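Side-chain contacts in nucleotidyltransferase (Thermus thermophilus HB8, PDB 1WWP), which is of unknown function but probably acts as a helical, dimeric substrate-binding partner of the nucleotidyltransferase type: residues A43-K48 with R64-L69; V88-E93 with R97-R102; E49-A54 with I60-E65. One frame throughout, in Å; residues are numbered along the deposited sequence.

Contact 1. Residues A43-K48 with R64-L69; sequences AYLREK and REVGLL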
loop_
_atom_site.group_PDB
_atom_site.type_symbol
_atom_site.label_atom_id
_atom_site.label_comp_id
_atom_site.label_asym_id
_atom_site.label_seq_id
_atom_site.Cartn_x
_atom_site.Cartn_y
_atom_site.Cartn_z
ATOM N N ALA A 43 -17.672 2.704 11.557
ATOM C CA ALA A 43 -18.424 1.927 12.551
ATOM C C ALA A 43 -19.000 2.828 13.623
ATOM O O ALA A 43 -20.128 2.633 14.082
ATOM C CB ALA A 43 -17.516 0.883 13.202
ATOM N N TYR A 44 -18.220 3.823 14.032
ATOM C CA TYR A 44 -18.676 4.743 15.056
ATOM C C TYR A 44 -19.880 5.554 14.545
ATOM O O TYR A 44 -20.874 5.729 15.246
ATOM C CB TYR A 44 -17.558 5.706 15.428
ATOM C CG TYR A 44 -17.959 6.726 16.469
ATOM C CD1 TYR A 44 -17.895 6.428 17.825
ATOM C CD2 TYR A 44 -18.415 7.989 16.094
ATOM C CE1 TYR A 44 -18.266 7.357 18.782
ATOM C CE2 TYR A 44 -18.791 8.927 17.045
ATOM C CZ TYR A 44 -18.713 8.603 18.389
ATOM O OH TYR A 44 -19.076 9.528 19.345
ATOM N N LEU A 45 -19.759 6.089 13.338
ATOM C CA LEU A 45 -20.836 6.890 12.764
ATOM C C LEU A 45 -22.089 6.017 12.628
ATOM O O LEU A 45 -23.202 6.469 12.867
ATOM C CB LEU A 45 -20.401 7.438 11.402
ATOM C CG LEU A 45 -19.417 8.614 11.483
ATOM C CD1 LEU A 45 -18.749 8.812 10.146
ATOM C CD2 LEU A 45 -20.155 9.883 11.948
ATOM N N ARG A 46 -21.885 4.755 12.275
ATOM C CA ARG A 46 -22.994 3.829 12.118
ATOM C C ARG A 46 -23.705 3.558 13.438
ATOM O O ARG A 46 -24.908 3.778 13.560
ATOM C CB ARG A 46 -22.492 2.506 11.537
ATOM C CG ARG A 46 -23.601 1.510 11.193
ATOM C CD ARG A 46 -23.041 0.297 10.472
ATOM N NE ARG A 46 -24.066 -0.709 10.222
ATOM C CZ ARG A 46 -23.843 -1.870 9.610
ATOM N NH1 ARG A 46 -22.625 -2.174 9.177
ATOM N NH2 ARG A 46 -24.837 -2.735 9.440
ATOM N N GLU A 47 -22.946 3.108 14.429
ATOM C CA GLU A 47 -23.482 2.756 15.736
ATOM C C GLU A 47 -23.921 3.893 16.649
ATOM O O GLU A 47 -24.956 3.798 17.319
ATOM C CB GLU A 47 -22.462 1.886 16.486
ATOM C CG GLU A 47 -22.116 0.567 15.777
ATOM C CD GLU A 47 -20.998 -0.209 16.468
ATOM O OE1 GLU A 47 -19.816 0.191 16.357
ATOM O OE2 GLU A 47 -21.307 -1.223 17.133
ATOM N N LYS A 48 -23.144 4.964 16.689
ATOM C CA LYS A 48 -23.470 6.086 17.568
ATOM C C LYS A 48 -24.296 7.208 16.936
ATOM O O LYS A 48 -24.974 7.940 17.649
ATOM C CB LYS A 48 -22.186 6.705 18.118
ATOM C CG LYS A 48 -21.127 5.717 18.571
ATOM C CD LYS A 48 -21.450 5.058 19.898
ATOM C CE LYS A 48 -20.234 4.293 20.410
ATOM N NZ LYS A 48 -20.557 3.463 21.601
ATOM N N ARG A 64 -17.320 15.090 9.733
ATOM C CA ARG A 64 -17.290 16.548 9.811
ATOM C C ARG A 64 -18.641 17.131 10.183
ATOM O O ARG A 64 -18.740 17.957 11.085
ATOM C CB ARG A 64 -16.866 17.161 8.476
ATOM C CG ARG A 64 -16.955 18.698 8.475
ATOM C CD ARG A 64 -16.630 19.288 7.109
ATOM N NE ARG A 64 -17.643 18.932 6.121
ATOM C CZ ARG A 64 -17.366 18.476 4.906
ATOM N NH1 ARG A 64 -16.101 18.323 4.530
ATOM N NH2 ARG A 64 -18.349 18.153 4.075
ATOM N N GLU A 65 -19.693 16.708 9.489
ATOM C CA GLU A 65 -20.995 17.265 9.802
ATOM C C GLU A 65 -21.460 16.960 11.224
ATOM O O GLU A 65 -22.158 17.764 11.845
ATOM C CB GLU A 65 -22.049 16.812 8.776
ATOM C CG GLU A 65 -22.156 15.316 8.559
ATOM C CD GLU A 65 -23.081 14.962 7.393
ATOM O OE1 GLU A 65 -22.768 15.342 6.242
ATOM O OE2 GLU A 65 -24.123 14.307 7.624
ATOM N N VAL A 66 -21.075 15.802 11.748
ATOM C CA VAL A 66 -21.494 15.428 13.085
ATOM C C VAL A 66 -20.640 16.114 14.146
ATOM O O VAL A 66 -20.965 16.123 15.331
ATOM C CB VAL A 66 -21.495 13.883 13.214
ATOM C CG1 VAL A 66 -20.468 13.392 14.211
ATOM C CG2 VAL A 66 -22.882 13.440 13.613
ATOM N N GLY A 67 -19.546 16.708 13.697
ATOM C CA GLY A 67 -18.680 17.424 14.606
ATOM C C GLY A 67 -17.440 16.682 15.062
ATOM O O GLY A 67 -16.592 17.263 15.740
ATOM N N LEU A 68 -17.327 15.406 14.695
ATOM C CA LEU A 68 -16.176 14.593 15.079
ATOM C C LEU A 68 -14.893 15.177 14.518
ATOM O O LEU A 68 -13.808 14.925 15.028
ATOM C CB LEU A 68 -16.346 13.165 14.572
ATOM C CG LEU A 68 -16.695 12.092 15.599
ATOM C CD1 LEU A 68 -17.937 12.477 16.383
ATOM C CD2 LEU A 68 -16.903 10.781 14.864
ATOM N N LEU A 69 -15.028 15.951 13.452
ATOM C CA LEU A 69 -13.887 16.589 12.820
ATOM C C LEU A 69 -14.200 18.047 12.581
ATOM O O LEU A 69 -15.226 18.373 11.990
ATOM C CB LEU A 69 -13.587 15.962 11.462
ATOM C CG LEU A 69 -13.117 14.525 11.291
ATOM C CD1 LEU A 69 -13.060 14.244 9.809
ATOM C CD2 LEU A 69 -11.738 14.308 11.942
#
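Leu68 reaches from the turn that ends helix 56-66 to the ring of Tyr44 near the end of helix 20-49, and its outer three carbons gather on the CD2-CE2 side of that ring. Its CB stays close to its own helix, 3.4 Å from Ala63 O. One bond further out, Leu68 CG comes within 4.1 Å of Tyr44 CE2, and both methyls approach from the same side of the ring plane. Leu68 CD1 lies 3.7 Å from Tyr44 CE2, whereas Leu68 CD2 presses on Tyr44 CD2 at 3.4 Å and just as closely on CE2, meeting the ring obliquely. The fit is tight for a methyl against an aromatic carbon, and it goes with a leucine chi1 of -106°, well off a staggered value.

The tyrosine ring is brought to the leucine with CG anti to the backbone N (chi1 179°). Lys48, one turn on, lays its aliphatic CG over the opposite ring face, offset toward the rim, while Tyr44 OH makes a weak hydrogen bond to Arg119 O. Beside this pair, Leu45 CD2 meets Val66 CG1 at 4.2 Å, the two side chains lying alongside with opposite headings; Leu45 also rests on Val59 and Leu62, earlier in helix 56-66.

Gly67 is the first residue past the helix, with a positive phi of 100° in a Schellman motif. A CB there would press on the carbonyl O of Val66, so glycine fits, and the next residue, Leu68, points its side chain toward helix 20-49.

No hydrogen bond links the two segments. Between them the contact is wholly apolar, so it depends on the fit of apolar groups and has no polar bond to direct it; the Tyr44 hydroxyl has its weak bond to Arg119 O instead.

Contact 2. Residues V88-E93 with R97-R102; sequences VHTYNE and RAIFRR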
loop_
_atom_site.group_PDB
_atom_site.type_symbol
_atom_site.label_atom_id
_atom_site.label_comp_id
_atom_site.label_asym_id
_atom_site.label_seq_id
_atom_site.Cartn_x
_atom_site.Cartn_y
_atom_site.Cartn_z
ATOM N N VAL A 88 1.267 3.872 -3.577
ATOM C CA VAL A 88 1.713 2.848 -4.499
ATOM C C VAL A 88 2.654 3.378 -5.590
ATOM O O VAL A 88 3.207 2.608 -6.367
ATOM C CB VAL A 88 0.506 2.105 -5.149
ATOM C CG1 VAL A 88 -0.282 3.044 -6.075
ATOM C CG2 VAL A 88 1.010 0.890 -5.899
ATOM N N HIS A 89 2.848 4.692 -5.635
ATOM C CA HIS A 89 3.755 5.287 -6.618
ATOM C C HIS A 89 4.940 5.931 -5.893
ATOM O O HIS A 89 5.632 6.785 -6.450
ATOM C CB HIS A 89 3.022 6.346 -7.463
ATOM C CG HIS A 89 1.852 5.802 -8.227
ATOM N ND1 HIS A 89 0.549 5.959 -7.806
ATOM C CD2 HIS A 89 1.792 5.066 -9.364
ATOM C CE1 HIS A 89 -0.265 5.345 -8.648
ATOM N NE2 HIS A 89 0.465 4.794 -9.602
ATOM N N THR A 90 5.178 5.516 -4.653
ATOM C CA THR A 90 6.270 6.093 -3.881
ATOM C C THR A 90 7.615 5.477 -4.195
ATOM O O THR A 90 8.514 5.425 -3.346
ATOM C CB THR A 90 6.016 6.012 -2.363
ATOM O OG1 THR A 90 5.911 4.643 -1.954
ATOM C CG2 THR A 90 4.747 6.759 -2.014
ATOM N N TYR A 91 7.753 4.985 -5.416
ATOM C CA TYR A 91 9.039 4.456 -5.816
ATOM C C TYR A 91 9.892 5.701 -6.085
ATOM O O TYR A 91 11.120 5.649 -6.070
ATOM C CB TYR A 91 8.931 3.616 -7.089
ATOM C CG TYR A 91 10.275 3.439 -7.735
ATOM C CD1 TYR A 91 11.373 3.027 -6.979
ATOM C CD2 TYR A 91 10.481 3.771 -9.072
ATOM C CE1 TYR A 91 12.644 2.963 -7.529
ATOM C CE2 TYR A 91 11.753 3.705 -9.638
ATOM C CZ TYR A 91 12.829 3.305 -8.856
ATOM O OH TYR A 91 14.096 3.262 -9.386
ATOM N N ASN A 92 9.224 6.828 -6.318
ATOM C CA ASN A 92 9.910 8.087 -6.588
ATOM C C ASN A 92 10.252 8.785 -5.280
ATOM O O ASN A 92 9.359 9.141 -4.508
ATOM C CB ASN A 92 9.026 9.001 -7.435
ATOM C CG ASN A 92 7.855 8.265 -8.048
ATOM O OD1 ASN A 92 7.978 7.106 -8.461
ATOM N ND2 ASN A 92 6.710 8.936 -8.122
ATOM N N GLU A 93 11.546 8.971 -5.032
ATOM C CA GLU A 93 11.998 9.629 -3.812
ATOM C C GLU A 93 11.229 10.913 -3.548
ATOM O O GLU A 93 10.871 11.202 -2.407
ATOM C CB GLU A 93 13.491 9.936 -3.876
ATOM C CG GLU A 93 14.375 8.738 -3.617
ATOM C CD GLU A 93 15.749 9.148 -3.136
ATOM O OE1 GLU A 93 16.481 9.799 -3.913
ATOM O OE2 GLU A 93 16.092 8.826 -1.976
ATOM N N ARG A 97 9.282 11.152 -0.159
ATOM C CA ARG A 97 9.731 12.151 0.808
ATOM C C ARG A 97 8.598 13.128 1.110
ATOM O O ARG A 97 8.424 13.548 2.254
ATOM C CB ARG A 97 10.949 12.912 0.269
ATOM C CG ARG A 97 12.247 12.102 0.278
ATOM C CD ARG A 97 13.375 12.854 -0.422
ATOM N NE ARG A 97 14.677 12.224 -0.219
ATOM C CZ ARG A 97 15.320 12.196 0.946
ATOM N NH1 ARG A 97 14.780 12.762 2.017
ATOM N NH2 ARG A 97 16.505 11.606 1.039
ATOM N N ALA A 98 7.832 13.481 0.078
ATOM C CA ALA A 98 6.695 14.395 0.225
ATOM C C ALA A 98 5.583 13.775 1.090
ATOM O O ALA A 98 4.961 14.466 1.897
ATOM C CB ALA A 98 6.145 14.771 -1.149
ATOM N N ILE A 99 5.323 12.478 0.921
ATOM C CA ILE A 99 4.301 11.820 1.744
ATOM C C ILE A 99 4.814 11.784 3.184
ATOM O O ILE A 99 4.092 12.116 4.128
ATOM C CB ILE A 99 4.037 10.348 1.314
ATOM C CG1 ILE A 99 3.508 10.282 -0.118
ATOM C CG2 ILE A 99 3.009 9.715 2.251
ATOM C CD1 ILE A 99 2.157 10.913 -0.287
ATOM N N PHE A 100 6.072 11.387 3.350
ATOM C CA PHE A 100 6.662 11.294 4.680
ATOM C C PHE A 100 6.576 12.603 5.456
ATOM O O PHE A 100 6.420 12.592 6.676
ATOM C CB PHE A 100 8.129 10.860 4.602
ATOM C CG PHE A 100 8.755 10.640 5.948
ATOM C CD1 PHE A 100 8.453 9.500 6.692
ATOM C CD2 PHE A 100 9.585 11.606 6.508
ATOM C CE1 PHE A 100 8.962 9.328 7.972
ATOM C CE2 PHE A 100 10.101 11.440 7.793
ATOM C CZ PHE A 100 9.788 10.301 8.528
ATOM N N ARG A 101 6.680 13.728 4.754
ATOM C CA ARG A 101 6.613 15.036 5.404
ATOM C C ARG A 101 5.239 15.310 6.004
ATOM O O ARG A 101 5.103 16.116 6.928
ATOM C CB ARG A 101 6.950 16.155 4.415
ATOM C CG ARG A 101 8.373 16.131 3.873
ATOM C CD ARG A 101 8.656 17.367 3.017
ATOM N NE ARG A 101 7.704 17.499 1.915
ATOM C CZ ARG A 101 7.690 18.509 1.052
ATOM N NH1 ARG A 101 8.578 19.490 1.157
ATOM N NH2 ARG A 101 6.787 18.536 0.079
ATOM N N ARG A 102 4.218 14.638 5.489
ATOM C CA ARG A 102 2.878 14.849 6.000
ATOM C C ARG A 102 2.499 13.882 7.109
ATOM O O ARG A 102 1.585 14.156 7.884
ATOM C CB ARG A 102 1.875 14.736 4.860
ATOM C CG ARG A 102 2.129 15.723 3.726
ATOM C CD ARG A 102 1.735 15.140 2.380
ATOM N NE ARG A 102 2.303 15.909 1.278
ATOM C CZ ARG A 102 2.192 15.583 -0.008
ATOM N NH1 ARG A 102 1.530 14.490 -0.363
ATOM N NH2 ARG A 102 2.744 16.355 -0.940
#
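Thr90 and Ile99 touch where the loop after helix 71-86 runs into the first turns of helix 93-116, the last helix of this all-helical bundle. Asn92 occupies the N-cap position, although its side chain makes no capping bond.

The inner part is buried, a single methyl contact. Thr90 CG2 packs on Ile99 CG1 at 4.2 Å, the side chains roughly perpendicular to each other. A threonine suits this place because its two branches do different work: the methyl, anti to the carbonyl carbon, faces the isoleucine, while OG1 hydrogen-bonds to Thr87 O. The same oxygen has a weak hydrogen bond to Gln28 NE2 of the second subunit, and Tyr32 of that subunit packs on Thr90, so this side of the loop lies at the dimer interface.

The outer part is looser and exposed. Glu93 and Arg97, one turn apart, run alongside with the same heading, as long charged chains on a helix surface can. Glu93 OE2 stays 4.1 Å from Arg97 NE, too far for a salt bridge, and the carboxylate and guanidinium planes are 61° apart. Arg23 forms only a long, weak ion pair with the same carboxylate, and its NH2 comes close to Arg97 NH2. Arg97 N donates the ordinary helical bond to Glu93 O over 2.8 Å. Separately, Arg97 CG makes a close contact with Glu93 O, at 3.1 Å.

Contact 3. Residues E49-A54 with I60-E65; sequences EGLEGA and IRLARE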
loop_
_atom_site.group_PDB
_atom_site.type_symbol
_atom_site.label_atom_id
_atom_site.label_comp_id
_atom_site.label_asym_id
_atom_site.label_seq_id
_atom_site.Cartn_x
_atom_site.Cartn_y
_atom_site.Cartn_z
ATOM N N GLU A 49 -24.223 7.375 15.617
ATOM C CA GLU A 49 -24.973 8.467 14.969
ATOM C C GLU A 49 -26.107 7.992 14.049
ATOM O O GLU A 49 -27.051 8.739 13.794
ATOM C CB GLU A 49 -24.020 9.346 14.148
ATOM C CG GLU A 49 -22.828 9.891 14.914
ATOM C CD GLU A 49 -23.220 10.583 16.213
ATOM O OE1 GLU A 49 -24.247 11.309 16.237
ATOM O OE2 GLU A 49 -22.483 10.410 17.213
ATOM N N GLY A 50 -25.985 6.764 13.545
ATOM C CA GLY A 50 -26.984 6.216 12.654
ATOM C C GLY A 50 -26.722 6.752 11.261
ATOM O O GLY A 50 -27.621 6.804 10.419
ATOM N N LEU A 51 -25.486 7.191 11.036
ATOM C CA LEU A 51 -25.090 7.710 9.740
ATOM C C LEU A 51 -24.234 6.671 9.029
ATOM O O LEU A 51 -23.289 6.131 9.599
ATOM C CB LEU A 51 -24.313 9.021 9.895
ATOM C CG LEU A 51 -25.068 10.226 10.470
ATOM C CD1 LEU A 51 -24.112 11.413 10.571
ATOM C CD2 LEU A 51 -26.252 10.573 9.578
ATOM N N GLU A 52 -24.559 6.405 7.771
ATOM C CA GLU A 52 -23.837 5.415 6.990
ATOM C C GLU A 52 -22.962 6.005 5.880
ATOM O O GLU A 52 -23.446 6.731 5.004
ATOM C CB GLU A 52 -24.840 4.456 6.362
ATOM C CG GLU A 52 -25.982 4.074 7.279
ATOM C CD GLU A 52 -25.687 2.828 8.075
ATOM O OE1 GLU A 52 -24.738 2.103 7.701
ATOM O OE2 GLU A 52 -26.414 2.566 9.060
ATOM N N GLY A 53 -21.674 5.681 5.915
ATOM C CA GLY A 53 -20.753 6.156 4.900
ATOM C C GLY A 53 -20.104 4.931 4.297
ATOM O O GLY A 53 -19.766 3.999 5.029
ATOM N N ALA A 54 -19.926 4.911 2.976
ATOM C CA ALA A 54 -19.324 3.754 2.319
ATOM C C ALA A 54 -17.821 3.888 2.060
ATOM O O ALA A 54 -17.065 2.931 2.225
ATOM C CB ALA A 54 -20.048 3.483 1.004
ATOM N N ILE A 60 -15.468 10.687 6.101
ATOM C CA ILE A 60 -14.856 11.893 6.647
ATOM C C ILE A 60 -15.881 13.064 6.602
ATOM O O ILE A 60 -16.018 13.830 7.574
ATOM C CB ILE A 60 -13.519 12.202 5.879
ATOM C CG1 ILE A 60 -12.453 11.201 6.327
ATOM C CG2 ILE A 60 -13.092 13.623 6.109
ATOM C CD1 ILE A 60 -11.218 11.142 5.410
ATOM N N ARG A 61 -16.625 13.167 5.499
ATOM C CA ARG A 61 -17.632 14.231 5.350
ATOM C C ARG A 61 -18.701 14.102 6.432
ATOM O O ARG A 61 -19.164 15.087 6.990
ATOM C CB ARG A 61 -18.300 14.174 3.971
ATOM C CG ARG A 61 -17.316 14.179 2.825
ATOM C CD ARG A 61 -17.523 15.411 1.978
ATOM N NE ARG A 61 -16.644 15.451 0.822
ATOM C CZ ARG A 61 -16.633 14.549 -0.152
ATOM N NH1 ARG A 61 -17.462 13.509 -0.126
ATOM N NH2 ARG A 61 -15.776 14.697 -1.149
ATOM N N LEU A 62 -19.114 12.873 6.740
ATOM C CA LEU A 62 -20.121 12.654 7.797
ATOM C C LEU A 62 -19.474 12.949 9.159
ATOM O O LEU A 62 -20.096 13.545 10.025
ATOM C CB LEU A 62 -20.651 11.204 7.759
ATOM C CG LEU A 62 -21.424 10.833 6.476
ATOM C CD1 LEU A 62 -21.623 9.326 6.405
ATOM C CD2 LEU A 62 -22.779 11.575 6.444
ATOM N N ALA A 63 -18.224 12.535 9.350
ATOM C CA ALA A 63 -17.553 12.820 10.611
ATOM C C ALA A 63 -17.536 14.345 10.814
ATOM O O ALA A 63 -17.728 14.835 11.923
ATOM C CB ALA A 63 -16.126 12.266 10.585
ATOM N N ARG A 64 -17.320 15.090 9.733
ATOM C CA ARG A 64 -17.290 16.548 9.811
ATOM C C ARG A 64 -18.641 17.131 10.183
ATOM O O ARG A 64 -18.740 17.957 11.085
ATOM C CB ARG A 64 -16.866 17.161 8.476
ATOM C CG ARG A 64 -16.955 18.698 8.475
ATOM C CD ARG A 64 -16.630 19.288 7.109
ATOM N NE ARG A 64 -17.643 18.932 6.121
ATOM C CZ ARG A 64 -17.366 18.476 4.906
ATOM N NH1 ARG A 64 -16.101 18.323 4.530
ATOM N NH2 ARG A 64 -18.349 18.153 4.075
ATOM N N GLU A 65 -19.693 16.708 9.489
ATOM C CA GLU A 65 -20.995 17.265 9.802
ATOM C C GLU A 65 -21.460 16.960 11.224
ATOM O O GLU A 65 -22.158 17.764 11.845
ATOM C CB GLU A 65 -22.049 16.812 8.776
ATOM C CG GLU A 65 -22.156 15.316 8.559
ATOM C CD GLU A 65 -23.081 14.962 7.393
ATOM O OE1 GLU A 65 -22.768 15.342 6.242
ATOM O OE2 GLU A 65 -24.123 14.307 7.624
#
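Leu62 and Leu51 adopt nearly the same shape, CG anti to the carbonyl carbon and CD1 extended (chi1 -64° and -65°), and this sends their methyls toward each other across the gap between helix 56-66 and the loop before it. Leu51 CD1 meets Leu62 CD2 at 4.3 Å. The other methyl of Leu62 goes further and lies against bare backbone: Leu62 CD1 is 3.5 Å from Glu52 O and 3.6 Å from Gly53 CA.

Glycine suits that spot because no CB stands between its CA and the methyl, so the extended loop can run close over the leucine. Gly53 O accepts a hydrogen bond from Gln42 NE2 of helix 20-49, which ties the loop to both helices it joins. Upstream, Gly50 takes a positive phi just as the chain leaves helix 20-49, a conformation glycine accepts readily.

Glu65 enters from one turn further along helix 56-66. Its CG is placed between the backbone N and the carbonyl carbon (chi1 53°), and the chain runs on extended until OE2 comes to 4.1 Å from Leu51 CD1, the two side chains meeting obliquely.

All five touching residues retain some exposure. With no hydrogen bond between the segments, the loop rests on the helix through leucine methyls, and the carboxylate of Glu65 marks the edge of a small apolar contact at the surface, with Leu62 also packing on Leu45 of helix 20-49.

Overall arrangement
Contacts 1 and 3 are neighbours, their centres about 5 Å apart, and share Arg64 and Glu65 on helix 56-66: one joins the tail of this helix to helix 20-49, the other joins its flank to the connecting loop. Probable backbone hydrogen bonds knit them, Leu45 O to Leu51 N at 3.0 Å and Ala63 O to Leu69 N at 3.3 Å. Contact 2 lies on the opposite side of the chain's centre, with its centre about 30 Å from that of contact 1 and about 29 Å from that of contact 3. Of the three, contact 2 alone meets the second subunit. No ligand or substrate site is identified near any of them.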